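PDB 3L6E: oxidoreductase, short-chain dehydrogenase/reductase family from Aeromonas hydrophila subsp. hydrophila, which probably works as a nucleotide-binding oxidoreductase, with 3-dehydrosphinganine reduction in sphingolipid metabolism as the tentatively assigned activity. Local coordinates for residues A[52-57]-A[69-74]; A[9-14]-A[38-43]; A[172-177]-A[209-214]; A[114-119]-A[128-133]; A[16-21]-A[202-207]. One frame throughout, in Å; residues are numbered along the deposited sequence.

Contact 1. Residues A[52-57]-A[69-74]; sequences IGIVAD and AAAVEW. Unlike the reference sequence in segment 52-57: Val55 (reference Ala).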
# COMPACT_ATOMS: atom_id res chain seq x y z
N ILE A 52 6.57 14.88 22.83
CA ILE A 52 7.85 15.16 23.48
C ILE A 52 8.99 14.83 22.53
O ILE A 52 8.92 13.86 21.77
CB ILE A 52 8.10 14.31 24.73
CG1 ILE A 52 7.32 13.00 24.62
CG2 ILE A 52 7.77 15.07 25.98
CD1 ILE A 52 8.09 11.81 25.04
N GLY A 53 10.05 15.62 22.63
CA GLY A 53 11.30 15.34 21.95
C GLY A 53 12.22 14.56 22.87
O GLY A 53 12.62 15.05 23.93
N ILE A 54 12.52 13.33 22.48
CA ILE A 54 13.56 12.55 23.12
C ILE A 54 14.75 12.56 22.17
O ILE A 54 14.66 12.09 21.04
CB ILE A 54 13.10 11.09 23.36
CG1 ILE A 54 11.89 11.05 24.29
CG2 ILE A 54 14.24 10.24 23.90
CD1 ILE A 54 10.95 9.92 23.97
N VAL A 55 15.86 13.14 22.61
CA VAL A 55 17.07 13.10 21.79
C VAL A 55 17.71 11.75 22.04
O VAL A 55 17.83 11.32 23.19
CB VAL A 55 18.04 14.25 22.10
CG1 VAL A 55 19.30 14.14 21.23
CG2 VAL A 55 17.37 15.60 21.86
N ALA A 56 18.09 11.08 20.95
CA ALA A 56 18.70 9.76 20.99
C ALA A 56 19.45 9.50 19.69
O ALA A 56 19.01 9.91 18.63
CB ALA A 56 17.63 8.70 21.18
N ASP A 57 20.59 8.82 19.80
CA ASP A 57 21.27 8.27 18.64
C ASP A 57 20.96 6.78 18.62
O ASP A 57 21.49 6.03 19.43
CB ASP A 57 22.78 8.54 18.68
CG ASP A 57 23.46 8.32 17.32
OD1 ASP A 57 22.75 8.26 16.29
OD2 ASP A 57 24.70 8.19 17.29
N ALA A 69 12.65 4.15 27.32
CA ALA A 69 12.25 4.25 28.72
C ALA A 69 11.58 5.59 29.03
O ALA A 69 10.62 5.64 29.80
CB ALA A 69 13.45 4.02 29.67
N ALA A 70 12.10 6.67 28.45
CA ALA A 70 11.50 7.99 28.59
C ALA A 70 10.16 8.06 27.83
O ALA A 70 9.18 8.63 28.33
CB ALA A 70 12.47 9.08 28.10
N ALA A 71 10.13 7.48 26.63
CA ALA A 71 8.89 7.45 25.83
C ALA A 71 7.74 6.75 26.57
O ALA A 71 6.64 7.32 26.71
CB ALA A 71 9.13 6.80 24.50
N VAL A 72 7.97 5.52 27.00
CA VAL A 72 7.01 4.80 27.82
C VAL A 72 6.69 5.58 29.10
O VAL A 72 5.54 5.66 29.51
CB VAL A 72 7.50 3.37 28.14
CG1 VAL A 72 6.68 2.75 29.27
CG2 VAL A 72 7.45 2.50 26.88
N GLU A 73 7.71 6.19 29.70
CA GLU A 73 7.52 7.02 30.89
C GLU A 73 6.46 8.11 30.64
O GLU A 73 5.59 8.34 31.49
CB GLU A 73 8.84 7.65 31.33
CG GLU A 73 8.75 8.70 32.45
CD GLU A 73 10.10 9.33 32.79
OE1 GLU A 73 10.20 10.01 33.84
OE2 GLU A 73 11.08 9.15 32.01
N TRP A 74 6.53 8.75 29.48
CA TRP A 74 5.68 9.90 29.17
C TRP A 74 4.33 9.54 28.53
O TRP A 74 3.32 10.20 28.79
CB TRP A 74 6.45 10.89 28.29
CG TRP A 74 5.62 12.02 27.73
CD1 TRP A 74 5.41 13.24 28.29
CD2 TRP A 74 4.92 12.03 26.48
NE1 TRP A 74 4.61 14.00 27.48
CE2 TRP A 74 4.30 13.28 26.36
CE3 TRP A 74 4.75 11.09 25.45
CZ2 TRP A 74 3.52 13.63 25.25
CZ3 TRP A 74 3.98 11.44 24.34
CH2 TRP A 74 3.38 12.70 24.25
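Ile52 lies over one face of the Trp74 indole where an edge strand of the Rossmann sheet is covered by the helix that follows it. CG1 of Ile52 sits above the six-membered ring, 18° off the ring normal, an arrangement of CH-pi type. Ile52 is modelled closer to the ring than carbons can sit, so the detail of this stacking is doubtful. The CG2 branch lies above the pyrrole part, with Ile52 CG2 3.7 Å from Trp74 NE1, while CD1 leans toward the junction of the two rings. CG anti to the backbone N (chi1 171°) directs the indole of Trp74 to the strand, the second torsion turns its face to Ile52, and the two side chains run past one another, pointing opposite ways. The strand and helix run nearly antiparallel, at 163°, with their axes 9.5 Å apart, as expected for the first half of a beta-alpha-beta crossover. Here that crossover leads from strand 51-55 through helix 61-75 to strand 80-84, passing the strands between them in the sheet. Ile54 points to the same helix two residues farther along. Its CD1 drops beside the first turn of the segment, 3.7 Å from Ala71 CB, and Ile54 CG1 is 4.3 Å from Ala70 CB. Trp74 N bonds to Ala70 O at 2.9 Å, an ordinary helical link that joins two residues touched by the isoleucines. Ala71 and Trp74 also rest on Ser31 of strand 29-34, and Ile54 reaches Ala67 of the same helix.

Contact 2. Residues A[9-14]-A[38-43]; sequences TGAGSG and QRLQQQ. Unlike the reference sequence in segment 38-43: Gln42 (reference Glu). With SO4 (sulfate ion), chain C.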
# COMPACT_ATOMS: atom_id res chain seq x y z
N THR A 9 10.53 7.59 15.15
CA THR A 9 11.95 7.86 15.08
C THR A 9 12.26 8.69 13.85
O THR A 9 11.45 8.82 12.97
CB THR A 9 12.78 6.59 15.01
OG1 THR A 9 12.44 5.87 13.84
CG2 THR A 9 12.52 5.73 16.19
N GLY A 10 13.45 9.28 13.82
CA GLY A 10 13.83 10.16 12.75
C GLY A 10 12.80 11.25 12.63
O GLY A 10 12.38 11.60 11.54
N ALA A 11 12.40 11.77 13.77
CA ALA A 11 11.26 12.70 13.82
C ALA A 11 11.62 14.08 13.29
O ALA A 11 10.74 14.88 12.97
CB ALA A 11 10.73 12.81 15.25
N GLY A 12 12.91 14.36 13.22
CA GLY A 12 13.43 15.61 12.64
C GLY A 12 13.53 15.62 11.12
O GLY A 12 13.76 16.67 10.54
N SER A 13 13.35 14.47 10.47
CA SER A 13 13.33 14.40 8.99
C SER A 13 12.05 15.04 8.43
O SER A 13 11.04 15.14 9.14
CB SER A 13 13.45 12.95 8.51
OG SER A 13 12.34 12.18 8.96
N GLY A 14 12.09 15.47 7.17
CA GLY A 14 10.91 16.08 6.53
C GLY A 14 9.75 15.11 6.65
O GLY A 14 8.62 15.50 6.97
N GLN A 38 17.56 20.55 17.73
CA GLN A 38 16.97 21.83 17.26
C GLN A 38 15.64 21.60 16.57
O GLN A 38 14.68 22.36 16.78
CB GLN A 38 17.94 22.57 16.34
CG GLN A 38 19.09 23.22 17.07
CD GLN A 38 20.14 23.84 16.13
OE1 GLN A 38 20.26 23.46 14.96
NE2 GLN A 38 20.89 24.78 16.65
N ARG A 39 15.59 20.54 15.78
CA ARG A 39 14.39 20.10 15.07
C ARG A 39 13.33 19.48 15.99
O ARG A 39 12.14 19.61 15.74
CB ARG A 39 14.77 19.13 13.96
CG ARG A 39 15.41 19.80 12.74
CD ARG A 39 16.21 18.83 11.89
NE ARG A 39 16.80 19.49 10.73
CZ ARG A 39 16.42 19.28 9.47
NH1 ARG A 39 15.45 18.41 9.18
NH2 ARG A 39 17.02 19.94 8.48
N LEU A 40 13.76 18.78 17.03
CA LEU A 40 12.83 18.30 18.04
C LEU A 40 12.14 19.46 18.80
O LEU A 40 10.92 19.41 19.03
CB LEU A 40 13.50 17.29 18.99
CG LEU A 40 13.88 15.93 18.38
CD1 LEU A 40 14.85 15.13 19.25
CD2 LEU A 40 12.68 15.07 18.05
N GLN A 41 12.91 20.50 19.15
CA GLN A 41 12.38 21.67 19.85
C GLN A 41 11.40 22.47 19.00
O GLN A 41 10.37 22.95 19.50
CB GLN A 41 13.51 22.60 20.32
CG GLN A 41 14.39 22.06 21.45
CD GLN A 41 15.41 23.08 21.94
OE1 GLN A 41 15.69 23.16 23.14
NE2 GLN A 41 15.95 23.87 21.02
N GLN A 42 11.73 22.62 17.71
CA GLN A 42 10.89 23.37 16.77
C GLN A 42 9.53 22.66 16.66
O GLN A 42 8.50 23.31 16.53
CB GLN A 42 11.61 23.56 15.40
CG GLN A 42 10.98 22.87 14.17
CD GLN A 42 11.93 22.69 12.96
OE1 GLN A 42 11.58 22.00 11.99
NE2 GLN A 42 13.13 23.28 13.02
N GLN A 43 9.55 21.34 16.75
CA GLN A 43 8.34 20.55 16.71
C GLN A 43 7.56 20.64 18.03
O GLN A 43 6.32 20.64 18.02
CB GLN A 43 8.66 19.10 16.36
CG GLN A 43 9.14 18.87 14.92
CD GLN A 43 8.05 19.06 13.88
OE1 GLN A 43 7.95 20.13 13.26
NE2 GLN A 43 7.23 18.02 13.66
S SO4 C . 16.72 13.05 13.00
O1 SO4 C . 17.21 14.40 13.26
O2 SO4 C . 17.55 12.06 13.67
O3 SO4 C . 15.37 13.03 13.55
O4 SO4 C . 16.73 12.80 11.56
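Arg39 reaches across to the backbone of Gly12 with its guanidinium edge-on. CG lies beside the backbone N and the chain then runs extended from CG to NE, which carries NH1 past the glycine to its carbonyl. Arg39 NH1 donates to Gly12 O at 2.8 Å with an N-H...O angle of 152°. The oxygen lies in the guanidinium plane, whereas the donor is tilted 27° from the carbonyl plane. Close approach of the backbones makes this possible, for Gly12 CA and Arg39 CA are 5.2 Å apart and no side chain intervenes. Leu40 turns its CD2 branch the other way, onto Ala11 CB at 4.1 Å. The loop belongs to the glycine-rich Thr-Gly-x-x-x-Gly-x-Gly sequence of short-chain dehydrogenases, and a type I turn from Gly10 to Ser13 gives it its shape. Gly10 O takes two bonds, from Ser13 N and from Ser13 OG at 2.6 Å; Ser13 also caps helix 14-25 through Gly16 N. On the loop, Gly12 N donates to sulfate O3 at 2.8 Å. Arg36 and Arg35 N hold the same ion, consistent with a site for a cofactor phosphate, although the sulfate probably came from the crystallisation liquor. Ala11 and Leu40 both pack on Met32 of strand 29-34, so the loop fits between that strand, helix 37-47 and the start of helix 14-25.

Contact 3. Residues A[172-177]-A[209-214]; sequences RLVNLY and DALEAR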
# COMPACT_ATOMS: atom_id res chain seq x y z
N ARG A 172 2.42 -6.68 14.73
CA ARG A 172 2.32 -6.66 13.26
C ARG A 172 3.46 -5.88 12.65
O ARG A 172 3.76 -4.79 13.11
CB ARG A 172 0.98 -6.04 12.84
CG ARG A 172 -0.22 -6.93 13.02
CD ARG A 172 -1.55 -6.16 13.04
NE ARG A 172 -2.63 -7.01 13.53
CZ ARG A 172 -3.86 -6.60 13.85
NH1 ARG A 172 -4.20 -5.32 13.74
NH2 ARG A 172 -4.76 -7.47 14.28
N LEU A 173 4.10 -6.42 11.61
CA LEU A 173 5.14 -5.67 10.89
C LEU A 173 4.59 -5.13 9.58
O LEU A 173 4.03 -5.87 8.77
CB LEU A 173 6.46 -6.46 10.73
CG LEU A 173 7.47 -6.27 11.88
CD1 LEU A 173 6.83 -6.65 13.22
CD2 LEU A 173 8.82 -7.03 11.70
N VAL A 174 4.74 -3.81 9.44
CA VAL A 174 4.30 -3.06 8.27
C VAL A 174 5.53 -2.35 7.67
O VAL A 174 6.26 -1.65 8.37
CB VAL A 174 3.19 -2.03 8.61
CG1 VAL A 174 2.78 -1.23 7.36
CG2 VAL A 174 1.93 -2.74 9.24
N ASN A 175 5.76 -2.59 6.39
CA ASN A 175 6.91 -1.99 5.71
C ASN A 175 6.44 -0.97 4.66
O ASN A 175 5.64 -1.29 3.82
CB ASN A 175 7.76 -3.08 5.06
CG ASN A 175 8.41 -4.00 6.07
OD1 ASN A 175 8.71 -3.62 7.21
ND2 ASN A 175 8.67 -5.22 5.65
N LEU A 176 6.93 0.26 4.73
CA LEU A 176 6.44 1.34 3.88
C LEU A 176 7.57 1.87 3.00
O LEU A 176 8.65 2.14 3.51
CB LEU A 176 5.87 2.48 4.74
CG LEU A 176 4.91 2.08 5.88
CD1 LEU A 176 4.80 3.15 6.94
CD2 LEU A 176 3.54 1.69 5.38
N TYR A 177 7.30 2.03 1.70
CA TYR A 177 8.31 2.38 0.71
C TYR A 177 7.98 3.64 -0.10
O TYR A 177 7.42 3.55 -1.19
CB TYR A 177 8.50 1.19 -0.24
CG TYR A 177 8.87 -0.10 0.44
CD1 TYR A 177 7.88 -0.89 1.12
CD2 TYR A 177 10.17 -0.57 0.41
CE1 TYR A 177 8.23 -2.10 1.72
CE2 TYR A 177 10.53 -1.77 1.00
CZ TYR A 177 9.56 -2.54 1.65
OH TYR A 177 9.94 -3.72 2.27
N ASP A 209 -3.03 6.80 6.31
CA ASP A 209 -4.26 6.12 5.92
C ASP A 209 -4.01 4.61 5.92
O ASP A 209 -4.83 3.85 6.39
CB ASP A 209 -4.76 6.56 4.55
CG ASP A 209 -5.39 7.93 4.57
OD1 ASP A 209 -5.39 8.59 5.63
OD2 ASP A 209 -5.89 8.36 3.51
N ALA A 210 -2.87 4.19 5.39
CA ALA A 210 -2.57 2.78 5.33
C ALA A 210 -2.44 2.19 6.75
O ALA A 210 -2.78 1.05 6.97
CB ALA A 210 -1.31 2.56 4.52
N LEU A 211 -1.97 2.98 7.71
CA LEU A 211 -1.78 2.46 9.06
C LEU A 211 -3.03 2.51 9.94
O LEU A 211 -2.96 2.18 11.12
CB LEU A 211 -0.63 3.20 9.76
CG LEU A 211 0.78 2.91 9.27
CD1 LEU A 211 1.76 3.92 9.85
CD2 LEU A 211 1.18 1.45 9.60
N GLU A 212 -4.16 2.93 9.39
CA GLU A 212 -5.43 2.94 10.12
C GLU A 212 -5.87 1.52 10.49
O GLU A 212 -5.82 0.62 9.66
CB GLU A 212 -6.54 3.60 9.28
CG GLU A 212 -6.47 5.11 9.15
CD GLU A 212 -7.06 5.84 10.35
OE1 GLU A 212 -8.20 5.51 10.76
OE2 GLU A 212 -6.38 6.77 10.87
N ALA A 213 -6.31 1.33 11.73
CA ALA A 213 -6.81 0.03 12.18
C ALA A 213 -8.17 -0.30 11.57
O ALA A 213 -9.04 0.55 11.49
CB ALA A 213 -6.89 -0.01 13.71
N ARG A 214 -8.34 -1.54 11.12
CA ARG A 214 -9.64 -2.06 10.68
C ARG A 214 -9.79 -3.47 11.27
O ARG A 214 -8.79 -4.10 11.65
CB ARG A 214 -9.76 -2.07 9.15
CG ARG A 214 -9.49 -0.71 8.48
CD ARG A 214 -10.04 -0.61 7.05
NE ARG A 214 -9.53 0.58 6.37
CZ ARG A 214 -10.12 1.78 6.42
NH1 ARG A 214 -11.24 1.95 7.11
NH2 ARG A 214 -9.57 2.80 5.79
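Val174 and Leu211 make the main apolar contact, between strand 171-181 and the chain just as it leaves helix 200-210. Leu211 reaches the strand with its CD2 methyl, 3.8 Å from Val174 CG1, and the two side chains meet at a slant. Val174 CG1 stands anti to the backbone N (chi1 179°), which sets it in the path of CD2. The other branch, Leu211 CD1, lies 4.3 Å from Leu176 CD1, so the leucine fork spans two strand residues that face the same way. In hydrogen bonding, Glu212 N meets Asp209 O at 3.2 Å, a short-range link within the segment that follows the last helical residues. Backbone bonds from Val174 to Leu130 and Asn132 fix the strand in the sheet. Ionic and polar partners come from outside: Asp209 forms a salt bridge with Arg26, and Arg214 makes one with Asp209 of the second subunit. Arg214 also makes a cation-pi contact with Tyr206 of that subunit. Methyl groups, which impose little directionality, thus seat the helix exit on the Rossmann sheet, while charged groups of the same segment pair both within the chain and with the second subunit.

Contact 4. Residues A[114-119]-A[128-133]; sequences LVAQQT and GVLANV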
# COMPACT_ATOMS: atom_id res chain seq x y z
N LEU A 114 17.85 -2.48 16.26
CA LEU A 114 17.71 -2.15 17.68
C LEU A 114 16.32 -1.63 18.03
O LEU A 114 15.76 -1.98 19.07
CB LEU A 114 18.77 -1.14 18.10
CG LEU A 114 20.24 -1.56 18.09
CD1 LEU A 114 21.11 -0.32 18.10
CD2 LEU A 114 20.60 -2.48 19.27
N VAL A 115 15.74 -0.80 17.16
CA VAL A 115 14.38 -0.34 17.38
C VAL A 115 13.41 -1.53 17.33
O VAL A 115 12.48 -1.63 18.13
CB VAL A 115 14.00 0.78 16.39
CG1 VAL A 115 12.49 1.08 16.40
CG2 VAL A 115 14.81 2.03 16.69
N ALA A 116 13.64 -2.43 16.38
CA ALA A 116 12.77 -3.57 16.19
C ALA A 116 12.81 -4.49 17.42
O ALA A 116 11.77 -4.88 17.93
CB ALA A 116 13.15 -4.32 14.94
N GLN A 117 14.02 -4.78 17.92
CA GLN A 117 14.18 -5.67 19.07
C GLN A 117 13.63 -5.06 20.34
O GLN A 117 13.04 -5.75 21.16
CB GLN A 117 15.65 -6.02 19.31
CG GLN A 117 16.23 -6.91 18.26
CD GLN A 117 17.71 -7.08 18.38
OE1 GLN A 117 18.31 -7.84 17.62
NE2 GLN A 117 18.33 -6.39 19.35
N GLN A 118 13.85 -3.76 20.50
CA GLN A 118 13.27 -3.01 21.60
C GLN A 118 11.72 -3.04 21.53
O GLN A 118 11.06 -3.12 22.55
CB GLN A 118 13.84 -1.59 21.61
CG GLN A 118 13.45 -0.71 22.79
CD GLN A 118 14.19 -1.01 24.08
OE1 GLN A 118 13.65 -0.82 25.17
NE2 GLN A 118 15.44 -1.48 23.97
N THR A 119 11.16 -3.00 20.32
CA THR A 119 9.70 -3.08 20.10
C THR A 119 9.12 -4.47 20.39
O THR A 119 8.03 -4.59 20.94
CB THR A 119 9.31 -2.65 18.66
OG1 THR A 119 9.82 -1.34 18.39
CG2 THR A 119 7.78 -2.65 18.46
N GLY A 128 0.28 -4.72 18.74
CA GLY A 128 0.52 -3.38 18.20
C GLY A 128 1.23 -3.43 16.86
O GLY A 128 1.27 -4.48 16.21
N VAL A 129 1.78 -2.29 16.43
CA VAL A 129 2.35 -2.14 15.09
C VAL A 129 3.80 -1.63 15.09
O VAL A 129 4.13 -0.65 15.77
CB VAL A 129 1.42 -1.28 14.19
CG1 VAL A 129 1.96 -1.12 12.77
CG2 VAL A 129 0.01 -1.90 14.12
N LEU A 130 4.67 -2.34 14.35
CA LEU A 130 6.03 -1.91 14.06
C LEU A 130 6.11 -1.56 12.59
O LEU A 130 6.12 -2.44 11.71
CB LEU A 130 7.09 -2.97 14.38
CG LEU A 130 8.51 -2.65 13.87
CD1 LEU A 130 9.10 -1.44 14.56
CD2 LEU A 130 9.48 -3.85 14.00
N ALA A 131 6.16 -0.26 12.33
CA ALA A 131 6.13 0.21 10.95
C ALA A 131 7.49 0.76 10.65
O ALA A 131 8.02 1.56 11.41
CB ALA A 131 5.06 1.26 10.76
N ASN A 132 8.06 0.30 9.54
CA ASN A 132 9.38 0.73 9.12
C ASN A 132 9.30 1.47 7.79
O ASN A 132 8.62 1.02 6.86
CB ASN A 132 10.31 -0.45 9.00
CG ASN A 132 11.04 -0.74 10.27
OD1 ASN A 132 12.06 -0.13 10.59
ND2 ASN A 132 10.54 -1.69 11.02
N VAL A 133 10.01 2.59 7.72
CA VAL A 133 10.11 3.38 6.50
C VAL A 133 11.45 3.06 5.82
O VAL A 133 12.51 3.31 6.38
CB VAL A 133 10.00 4.90 6.75
CG1 VAL A 133 10.03 5.67 5.42
CG2 VAL A 133 8.72 5.21 7.46
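Leu130 inserts both methyl groups against helix 98-123, and its partners lie one helical turn apart on that helix. CD2 is 3.8 Å from Ala116 CB, near enough to the backbone that Leu130 CD2 is also 4.0 Å from Ala116 CA. CD1 goes to Thr119, where the nearest atom is the hydroxyl, Thr119 OG1, at 3.9 Å. The threonine methyl meets the leucine nearer its root, with Thr119 CG2 4.2 Å from Leu130 CB. Leu130 CG is anti to the backbone N (chi1 171°), and this throws the forked end outward from the strand to straddle the two helix residues. In the next shell, the hydroxyl is engaged within its own helix: Thr119 OG1 donates to Val115 O at 2.7 Å. It comes from above the carbonyl plane, 35° out of it, while Thr119 N arrives at the same oxygen from the opposite face at 2.9 Å. Val115 O thus accepts two bonds, and the one from OG1 restrains the threonine rotation and gives the buried hydroxyl a partner, although its nearest neighbour across the contact is a leucine methyl. Farther out, Ala116 also touches Phe158 and Leu162 of helix 145-165, Thr119 meets Val81, and Leu130 leans on Leu173. The backbone of Leu130 is bonded to Arg172 and Val174, which sets its height in the sheet. Helix 98-123 thus links strand 80-84 to its parallel neighbour 128-137, and the packing of helix on the following strand is that of the beta-alpha-beta unit from which the Rossmann fold is built.

Contact 5. Residues A[16-21]-A[202-207]; sequences GRALTI and DAAAYM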
# COMPACT_ATOMS: atom_id res chain seq x y z
N GLY A 16 9.60 12.35 8.88
CA GLY A 16 9.23 12.19 10.29
C GLY A 16 8.41 13.34 10.87
O GLY A 16 7.48 13.11 11.67
N ARG A 17 8.74 14.57 10.46
CA ARG A 17 7.97 15.78 10.78
C ARG A 17 6.54 15.61 10.29
O ARG A 17 5.60 15.71 11.08
CB ARG A 17 8.57 17.03 10.12
CG ARG A 17 9.39 17.97 11.00
CD ARG A 17 9.58 19.36 10.31
NE ARG A 17 8.45 19.73 9.46
CZ ARG A 17 7.71 20.83 9.57
NH1 ARG A 17 6.70 21.04 8.74
NH2 ARG A 17 7.97 21.73 10.51
N ALA A 18 6.37 15.33 9.00
CA ALA A 18 5.03 15.23 8.41
C ALA A 18 4.19 14.13 9.07
O ALA A 18 3.00 14.31 9.32
CB ALA A 18 5.12 15.00 6.88
N LEU A 19 4.81 12.99 9.32
CA LEU A 19 4.13 11.89 9.98
C LEU A 19 3.72 12.27 11.39
O LEU A 19 2.64 11.93 11.81
CB LEU A 19 4.99 10.62 10.00
CG LEU A 19 5.24 9.86 8.69
CD1 LEU A 19 6.48 8.99 8.82
CD2 LEU A 19 4.05 9.01 8.27
N THR A 20 4.60 12.97 12.12
CA THR A 20 4.32 13.38 13.49
C THR A 20 3.14 14.32 13.50
O THR A 20 2.21 14.12 14.27
CB THR A 20 5.52 14.05 14.18
OG1 THR A 20 6.61 13.14 14.25
CG2 THR A 20 5.17 14.50 15.61
N ILE A 21 3.19 15.33 12.64
CA ILE A 21 2.11 16.30 12.49
C ILE A 21 0.78 15.62 12.21
O ILE A 21 -0.23 15.95 12.82
CB ILE A 21 2.42 17.38 11.40
CG1 ILE A 21 3.70 18.15 11.76
CG2 ILE A 21 1.21 18.32 11.22
CD1 ILE A 21 4.18 19.14 10.73
N ASP A 202 2.22 14.51 1.37
CA ASP A 202 1.51 13.52 0.56
C ASP A 202 1.96 12.09 0.92
O ASP A 202 1.12 11.18 1.06
CB ASP A 202 1.76 13.76 -0.92
CG ASP A 202 1.08 15.01 -1.48
OD1 ASP A 202 0.15 15.60 -0.86
OD2 ASP A 202 1.48 15.38 -2.60
N ALA A 203 3.27 11.90 1.07
CA ALA A 203 3.80 10.58 1.45
C ALA A 203 3.14 10.16 2.78
O ALA A 203 2.43 9.16 2.83
CB ALA A 203 5.33 10.62 1.56
N ALA A 204 3.31 10.98 3.82
CA ALA A 204 2.70 10.75 5.14
C ALA A 204 1.21 10.37 5.10
O ALA A 204 0.77 9.45 5.81
CB ALA A 204 2.90 11.98 6.06
N ALA A 205 0.45 11.09 4.27
CA ALA A 205 -1.00 10.94 4.19
C ALA A 205 -1.41 9.56 3.69
O ALA A 205 -2.34 8.95 4.24
CB ALA A 205 -1.65 12.07 3.35
N TYR A 206 -0.71 9.07 2.66
CA TYR A 206 -0.88 7.68 2.22
C TYR A 206 -0.53 6.69 3.31
O TYR A 206 -1.25 5.72 3.52
CB TYR A 206 -0.01 7.34 1.01
CG TYR A 206 -0.55 7.83 -0.30
CD1 TYR A 206 -1.84 7.49 -0.72
CD2 TYR A 206 0.22 8.65 -1.12
CE1 TYR A 206 -2.34 7.96 -1.93
CE2 TYR A 206 -0.27 9.10 -2.32
CZ TYR A 206 -1.53 8.75 -2.72
OH TYR A 206 -1.99 9.23 -3.93
N MSE A 207 0.60 6.93 3.97
CA MSE A 207 1.15 6.04 4.99
C MSE A 207 0.21 5.95 6.21
O MSE A 207 -0.09 4.86 6.68
CB MSE A 207 2.56 6.49 5.41
CG MSE A 207 3.61 6.38 4.31
SE MSE A 207 5.36 7.18 4.76
CE MSE A 207 6.08 5.79 5.85
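Leu19 carries this helix-helix contact against Ala204, and the interaction grows along its side chain. CB leaves helix 14-25 alongside the facing helix rather than at it, and makes no close contact; the branch beyond it closes the distance. CG, placed beside the backbone N and anti to the carbonyl carbon (chi1 -71°), comes within 4.1 Å of Ala204 CB. The CD2 branch then does most of the touching: Leu19 CD2 lies 3.8 Å from Ala204 CA, up against the backbone of the facing helix. The same methyl reaches one turn farther, where Leu19 CD2 is 4.1 Å from Met207 CB and a similar distance from SE of that residue, a selenomethionine. Ala204 adds a second, smaller meeting, its CB being 3.8 Å from Ala18 CB. Alanine at this point lets the backbones come together, with Leu19 CA and Ala204 CA 5.2 Å apart. The short helical segments cross at -49° with their axes 8.6 Å apart, close for two helices. On another side of the first helix, Thr20 OG1 donates to Gly16 O at 2.7 Å, and Thr20 N reaches that oxygen from the other face of its plane. Away from this interface, Tyr206 bonds through its hydroxyl to Glu212 O of the second subunit. Helix 14-25, which begins at the glycine-rich loop, is in this way laid against helix 200-210 from far along the chain. Ala18 also touches Pro200 and Leu19 touches Leu208, while Met207 descends to Leu176 of strand 171-181 and to Leu222 and Ile224 of strand 217-226.

Overall arrangement
Contacts 1, 3 and 4 reach one Rossmann sheet, contact 2 joins a loop to a helix, and contact 5 joins two helices. Contacts 1 and 2, with centres 13 Å apart, share a border where Leu40 CD1 lies 3.7 Å from Val55 CG2. Contact 2 alone holds the sulfate, in the glycine-rich loop, and meets contact 5 as Gln42 and Gln43 pack on Arg17. Contacts 3 and 4, centres 12 Å apart, lie on neighbouring strands, joined by a probable hydrogen bond from Leu176 N to Asn132 O at 2.8 Å. Contacts 3 and 5 both use helix 200-210 and both touch the second subunit. The centre of contact 3 is about 22 Å from that of contact 2.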